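Long-range contacts in alginate lyase, family PL7 (Zobellia galactanivorans, PDB 4BE3), which probably cleaves alginate, a polymer of mannuronate and guluronate, as an exolytic lyase that works inward from a chain end by beta-elimination: residues A[49-53]-A[258-264]; A[84-90]-A[295-301]. One frame throughout, in Å; residues are numbered along the deposited sequence.

Contact 1. Residues A[49-53]-A[258-264]; sequences FKTPN and LGAYNQT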
# COMPACT_ATOMS: atom_id res chain seq x y z
N PHE A 49 -6.19 -12.69 -22.29
CA PHE A 49 -5.69 -11.46 -22.71
C PHE A 49 -5.05 -11.73 -24.09
O PHE A 49 -4.16 -12.68 -24.18
CB PHE A 49 -4.51 -11.04 -21.79
CG PHE A 49 -4.99 -10.74 -20.35
CD1 PHE A 49 -5.18 -11.79 -19.46
CD2 PHE A 49 -5.23 -9.41 -19.96
CE1 PHE A 49 -5.71 -11.55 -18.13
CE2 PHE A 49 -5.69 -9.13 -18.65
CZ PHE A 49 -5.88 -10.20 -17.75
N LYS A 50 -5.47 -10.99 -25.10
CA LYS A 50 -4.99 -11.29 -26.45
C LYS A 50 -4.56 -9.95 -27.01
O LYS A 50 -5.21 -8.90 -26.77
CB LYS A 50 -6.10 -11.92 -27.20
CG LYS A 50 -5.65 -12.36 -28.66
CD LYS A 50 -6.88 -12.90 -29.42
CE LYS A 50 -6.34 -13.47 -30.75
NZ LYS A 50 -7.43 -14.21 -31.47
N THR A 51 -3.41 -9.93 -27.69
CA THR A 51 -2.95 -8.66 -28.25
C THR A 51 -2.12 -8.91 -29.53
O THR A 51 -1.33 -9.85 -29.57
CB THR A 51 -2.10 -7.91 -27.19
OG1 THR A 51 -1.61 -6.67 -27.71
CG2 THR A 51 -0.81 -8.74 -26.76
N PRO A 52 -2.20 -8.01 -30.48
CA PRO A 52 -1.39 -8.29 -31.71
C PRO A 52 0.04 -7.82 -31.49
O PRO A 52 0.36 -7.19 -30.45
CB PRO A 52 -2.12 -7.33 -32.75
CG PRO A 52 -2.50 -6.11 -31.86
CD PRO A 52 -3.01 -6.78 -30.62
N ASN A 53 0.90 -8.10 -32.50
CA ASN A 53 2.24 -7.61 -32.40
C ASN A 53 2.36 -6.08 -32.58
O ASN A 53 3.22 -5.44 -32.00
CB ASN A 53 3.00 -8.28 -33.65
CG ASN A 53 3.36 -9.76 -33.43
OD1 ASN A 53 3.11 -10.36 -32.36
ND2 ASN A 53 3.97 -10.38 -34.53
N LEU A 258 -0.24 -7.42 -15.03
CA LEU A 258 -0.50 -8.85 -15.33
C LEU A 258 -1.28 -8.85 -16.60
O LEU A 258 -2.31 -8.06 -16.75
CB LEU A 258 -1.37 -9.40 -14.17
CG LEU A 258 -1.81 -10.86 -14.36
CD1 LEU A 258 -1.90 -11.54 -12.92
CD2 LEU A 258 -3.18 -11.02 -15.02
N GLY A 259 -0.99 -9.84 -17.50
CA GLY A 259 -1.83 -10.01 -18.71
C GLY A 259 -0.92 -10.51 -19.87
O GLY A 259 -0.13 -11.46 -19.63
N ALA A 260 -1.07 -9.88 -21.06
CA ALA A 260 -0.25 -10.24 -22.23
C ALA A 260 0.42 -8.97 -22.75
O ALA A 260 -0.21 -8.20 -23.48
CB ALA A 260 -1.13 -10.88 -23.28
N TYR A 261 1.70 -8.79 -22.43
CA TYR A 261 2.43 -7.60 -22.90
C TYR A 261 3.35 -8.22 -23.96
O TYR A 261 4.35 -8.90 -23.62
CB TYR A 261 3.24 -7.10 -21.69
CG TYR A 261 4.19 -5.93 -21.99
CD1 TYR A 261 4.03 -5.12 -23.14
CD2 TYR A 261 5.21 -5.64 -21.04
CE1 TYR A 261 4.89 -3.99 -23.30
CE2 TYR A 261 6.04 -4.54 -21.23
CZ TYR A 261 5.87 -3.77 -22.32
OH TYR A 261 6.72 -2.68 -22.46
N ASN A 262 2.99 -7.99 -25.19
CA ASN A 262 3.64 -8.71 -26.36
C ASN A 262 5.01 -8.16 -26.55
O ASN A 262 5.11 -6.97 -26.73
CB ASN A 262 2.82 -8.44 -27.57
CG ASN A 262 3.14 -9.46 -28.70
OD1 ASN A 262 4.14 -10.19 -28.57
ND2 ASN A 262 2.31 -9.52 -29.70
N GLN A 263 6.09 -8.99 -26.54
CA GLN A 263 7.37 -8.33 -26.79
C GLN A 263 7.77 -8.57 -28.25
O GLN A 263 8.86 -8.13 -28.62
CB GLN A 263 8.44 -9.09 -26.01
CG GLN A 263 8.06 -9.15 -24.50
CD GLN A 263 8.08 -7.75 -23.88
OE1 GLN A 263 6.94 -7.20 -23.51
NE2 GLN A 263 9.20 -7.16 -23.72
N THR A 264 6.88 -9.11 -29.06
CA THR A 264 7.28 -9.17 -30.49
C THR A 264 6.56 -8.01 -31.24
O THR A 264 5.35 -7.86 -31.22
CB THR A 264 6.74 -10.52 -31.09
OG1 THR A 264 7.35 -11.62 -30.42
CG2 THR A 264 7.29 -10.63 -32.60

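Contact 2. Residues A[84-90]-A[295-301]; sequences ATLKVQH and YAEVWFK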
# COMPACT_ATOMS: atom_id res chain seq x y z
N ALA A 84 -0.36 -15.63 -9.69
CA ALA A 84 -1.07 -15.91 -10.85
C ALA A 84 -0.97 -17.38 -11.27
O ALA A 84 0.00 -18.03 -11.02
CB ALA A 84 -0.55 -15.06 -12.03
N THR A 85 -2.01 -17.93 -11.88
CA THR A 85 -1.91 -19.26 -12.51
C THR A 85 -2.41 -19.05 -13.90
O THR A 85 -3.52 -18.49 -14.12
CB THR A 85 -2.82 -20.28 -11.76
OG1 THR A 85 -2.23 -20.45 -10.43
CG2 THR A 85 -2.77 -21.57 -12.45
N LEU A 86 -1.69 -19.59 -14.89
CA LEU A 86 -2.00 -19.16 -16.28
C LEU A 86 -1.48 -20.21 -17.28
O LEU A 86 -0.80 -21.14 -16.83
CB LEU A 86 -1.25 -17.81 -16.59
CG LEU A 86 0.33 -17.94 -16.52
CD1 LEU A 86 0.89 -16.96 -17.56
CD2 LEU A 86 0.84 -17.51 -15.14
N LYS A 87 -1.82 -20.09 -18.56
CA LYS A 87 -1.14 -20.87 -19.61
C LYS A 87 -1.04 -19.94 -20.75
O LYS A 87 -1.96 -19.13 -21.01
CB LYS A 87 -1.84 -22.19 -19.90
CG LYS A 87 -3.33 -22.02 -20.25
CD LYS A 87 -3.99 -23.40 -20.20
CE LYS A 87 -5.42 -23.24 -20.77
NZ LYS A 87 -5.96 -24.64 -20.69
N VAL A 88 0.11 -19.98 -21.46
CA VAL A 88 0.26 -19.20 -22.64
C VAL A 88 -0.24 -20.01 -23.76
O VAL A 88 0.15 -21.17 -23.92
CB VAL A 88 1.77 -18.81 -22.84
CG1 VAL A 88 1.96 -18.04 -24.16
CG2 VAL A 88 2.24 -17.94 -21.63
N GLN A 89 -1.11 -19.38 -24.59
CA GLN A 89 -1.80 -20.10 -25.69
C GLN A 89 -1.11 -19.72 -26.99
O GLN A 89 -1.25 -20.47 -27.93
CB GLN A 89 -3.28 -19.72 -25.82
CG GLN A 89 -4.03 -20.21 -24.53
CD GLN A 89 -4.17 -21.74 -24.48
OE1 GLN A 89 -3.22 -22.44 -24.58
NE2 GLN A 89 -5.39 -22.26 -24.26
N HIS A 90 -0.43 -18.57 -27.09
CA HIS A 90 0.09 -18.23 -28.38
C HIS A 90 1.15 -17.15 -28.23
O HIS A 90 0.95 -16.29 -27.39
CB HIS A 90 -1.04 -17.66 -29.28
CG HIS A 90 -0.65 -17.69 -30.74
ND1 HIS A 90 0.04 -16.67 -31.37
CD2 HIS A 90 -0.80 -18.72 -31.66
CE1 HIS A 90 0.21 -17.03 -32.70
NE2 HIS A 90 -0.30 -18.28 -32.87
N TYR A 295 0.47 -12.47 -32.99
CA TYR A 295 -0.12 -12.00 -31.73
C TYR A 295 0.28 -12.90 -30.59
O TYR A 295 0.90 -13.99 -30.78
CB TYR A 295 -1.68 -12.06 -31.84
CG TYR A 295 -2.24 -13.46 -31.99
CD1 TYR A 295 -2.33 -14.06 -33.22
CD2 TYR A 295 -2.71 -14.16 -30.86
CE1 TYR A 295 -2.87 -15.34 -33.40
CE2 TYR A 295 -3.25 -15.48 -31.02
CZ TYR A 295 -3.33 -16.02 -32.28
OH TYR A 295 -3.89 -17.29 -32.42
N ALA A 296 -0.04 -12.42 -29.35
CA ALA A 296 0.21 -13.26 -28.23
C ALA A 296 -1.11 -13.40 -27.49
O ALA A 296 -1.97 -12.52 -27.57
CB ALA A 296 1.21 -12.50 -27.29
N GLU A 297 -1.27 -14.49 -26.77
CA GLU A 297 -2.50 -14.73 -26.10
C GLU A 297 -2.26 -15.56 -24.84
O GLU A 297 -1.55 -16.59 -24.88
CB GLU A 297 -3.40 -15.57 -27.07
CG GLU A 297 -4.80 -15.89 -26.35
CD GLU A 297 -5.75 -16.61 -27.28
OE1 GLU A 297 -5.60 -16.42 -28.54
OE2 GLU A 297 -6.66 -17.39 -26.84
N VAL A 298 -2.75 -15.10 -23.69
CA VAL A 298 -2.32 -15.72 -22.42
C VAL A 298 -3.68 -15.84 -21.61
O VAL A 298 -4.46 -14.85 -21.63
CB VAL A 298 -1.45 -14.75 -21.64
CG1 VAL A 298 -0.98 -15.41 -20.30
CG2 VAL A 298 -0.11 -14.39 -22.46
N TRP A 299 -3.88 -16.99 -20.98
CA TRP A 299 -5.13 -17.22 -20.23
C TRP A 299 -4.84 -17.35 -18.80
O TRP A 299 -3.88 -18.01 -18.42
CB TRP A 299 -5.71 -18.52 -20.70
CG TRP A 299 -6.26 -18.54 -22.07
CD1 TRP A 299 -6.06 -17.64 -23.18
CD2 TRP A 299 -7.11 -19.57 -22.58
NE1 TRP A 299 -6.76 -18.10 -24.27
CE2 TRP A 299 -7.39 -19.26 -23.97
CE3 TRP A 299 -7.65 -20.75 -22.00
CZ2 TRP A 299 -8.22 -20.08 -24.78
CZ3 TRP A 299 -8.49 -21.57 -22.82
CH2 TRP A 299 -8.72 -21.26 -24.18
N PHE A 300 -5.61 -16.70 -17.93
CA PHE A 300 -5.30 -16.80 -16.53
C PHE A 300 -6.46 -17.41 -15.84
O PHE A 300 -7.65 -17.04 -16.16
CB PHE A 300 -5.13 -15.38 -15.91
CG PHE A 300 -3.81 -14.73 -16.26
CD1 PHE A 300 -3.65 -14.19 -17.53
CD2 PHE A 300 -2.81 -14.73 -15.28
CE1 PHE A 300 -2.45 -13.56 -17.84
CE2 PHE A 300 -1.56 -14.10 -15.64
CZ PHE A 300 -1.41 -13.61 -16.93
N LYS A 301 -6.21 -18.27 -14.89
CA LYS A 301 -7.42 -18.70 -14.13
C LYS A 301 -7.37 -18.15 -12.70
O LYS A 301 -8.32 -18.29 -11.91
CB LYS A 301 -7.51 -20.21 -14.12
CG LYS A 301 -6.44 -20.88 -13.40
CD LYS A 301 -7.01 -22.27 -13.39
CE LYS A 301 -6.50 -23.10 -12.26
NZ LYS A 301 -6.61 -24.52 -12.74

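Contact 1. Residues A[49-53]-A[258-264]
The phenyl ring of Phe49 lies with one face against the backbone of Gly259, whose CA sits over the face of the ring, 3.7 Å from the Phe49 ring centroid, a CH-pi contact. Glycine suits this place twice over: its backbone angles would jam a side chain against the preceding carbonyl, and a CB would clash with Phe49 CD2. CZ of Phe49 meets Leu258 CD2 obliquely, and Phe49 CB touches Ala260 CB at 3.7 Å. Two amides, Asn53 and Asn262, also meet across the contact, their planes 60° apart. With CG anti to the backbone N (chi1 -163°), Asn262 extends ND2 across to segment 49-53, where it donates to Asn53 OD1 at 2.9 Å, on an in-plane lone pair, and to Pro52 O at 3.1 Å from above the carbonyl plane. Its OD1 accepts from Thr264 N, 3.0 Å away, closing an Asx turn. Were Asn262 replaced by an alanine, Pro52 O and Asn53 OD1 would probably lose this shared donor, and the turn at Thr264 would be freer to move. Between ring and amides, Thr51 CG2 packs on Asn262 CB at 3.7 Å, a small methyl suited to the narrow interface. No backbone bond joins the two strands; the axes of segments 49-52 and 260-262 run nearly parallel, at 16°, and approach to 6.9 Å: this is face-to-face packing of two sheets in a concanavalin-like beta-sandwich, the jelly roll of PL7 lyases.

Contact 2. Residues A[84-90]-A[295-301]
His90 and Tyr295 lie almost flat on one another, an offset stack with centroids 3.9 Å apart and planes at 7°, although the two side chains approach at about a right angle. Tyr295 takes chi1 65°, with CG between its backbone N and carbonyl carbon, which swings the phenol ring over the imidazole. The histidine is fixed in rotation as well: ND1 donates to Tyr295 O at 2.9 Å, with the oxygen in the imidazole plane but the nitrogen above the carbonyl plane. A flat ring with an N-H at its edge thus serves both stacking and hydrogen bonding.

On the same side of the sheet, Gln89 bends at its second torsion and lays its chain over the Trp299 indole. CG stands 3.4 Å from the centroid of the five-membered ring, while NE2 lies over the six-membered ring and the amide plane is turned 80° from the indole. At the indole edge, NE1 donates to the anti lone pair of Glu297 OE2 at 2.7 Å, holding the broad ring in place. Lys87 CE also meets the indole, and its ammonium continues to a salt bridge with Glu41.

The face carrying Leu86, Val88, Val298 and Phe300 is apolar. Leu86 and Phe300 run side by side, Leu86 CB over a face of the phenyl ring, with Ala84 CB at the ring edge, 3.9 Å from Phe300 CE2. Leu86 CD1 reaches Val298 CG1 at 3.7 Å; branched aliphatic residues and Phe300 fill this side, which packs on Val105 and Val107 of strand 104-112.

The backbones pair antiparallel throughout, but the register slips by one residue where Glu297 O accepts from both Gln89 N, at 2.8 Å, and His90 N, at 3.2 Å; beyond it Glu297 N donates back to His90 O. This shared acceptor marks a classic beta bulge in neighbouring strands of a beta-sandwich sheet.

Contact 1 is wholly buried and joins two sheets through side chains, whereas contact 2 is partly buried and joins neighbouring strands within one sheet through their backbones. They share that sheet: strand 44-52 lies beside strand 295-306, with Phe49 O about 2.8 Å from Val298 N and Thr51 O about 2.9 Å from Ala296 N, both probable hydrogen bonds. Phe49 also meets Phe300, their rings at about 80°, so the apolar side of contact 2 continues into the sandwich core that contact 1 crosses. Chemistry follows position: methyls, glycine and hydrogen-bonded amides inside; stacked rings and charged chains on the other face of the sheet.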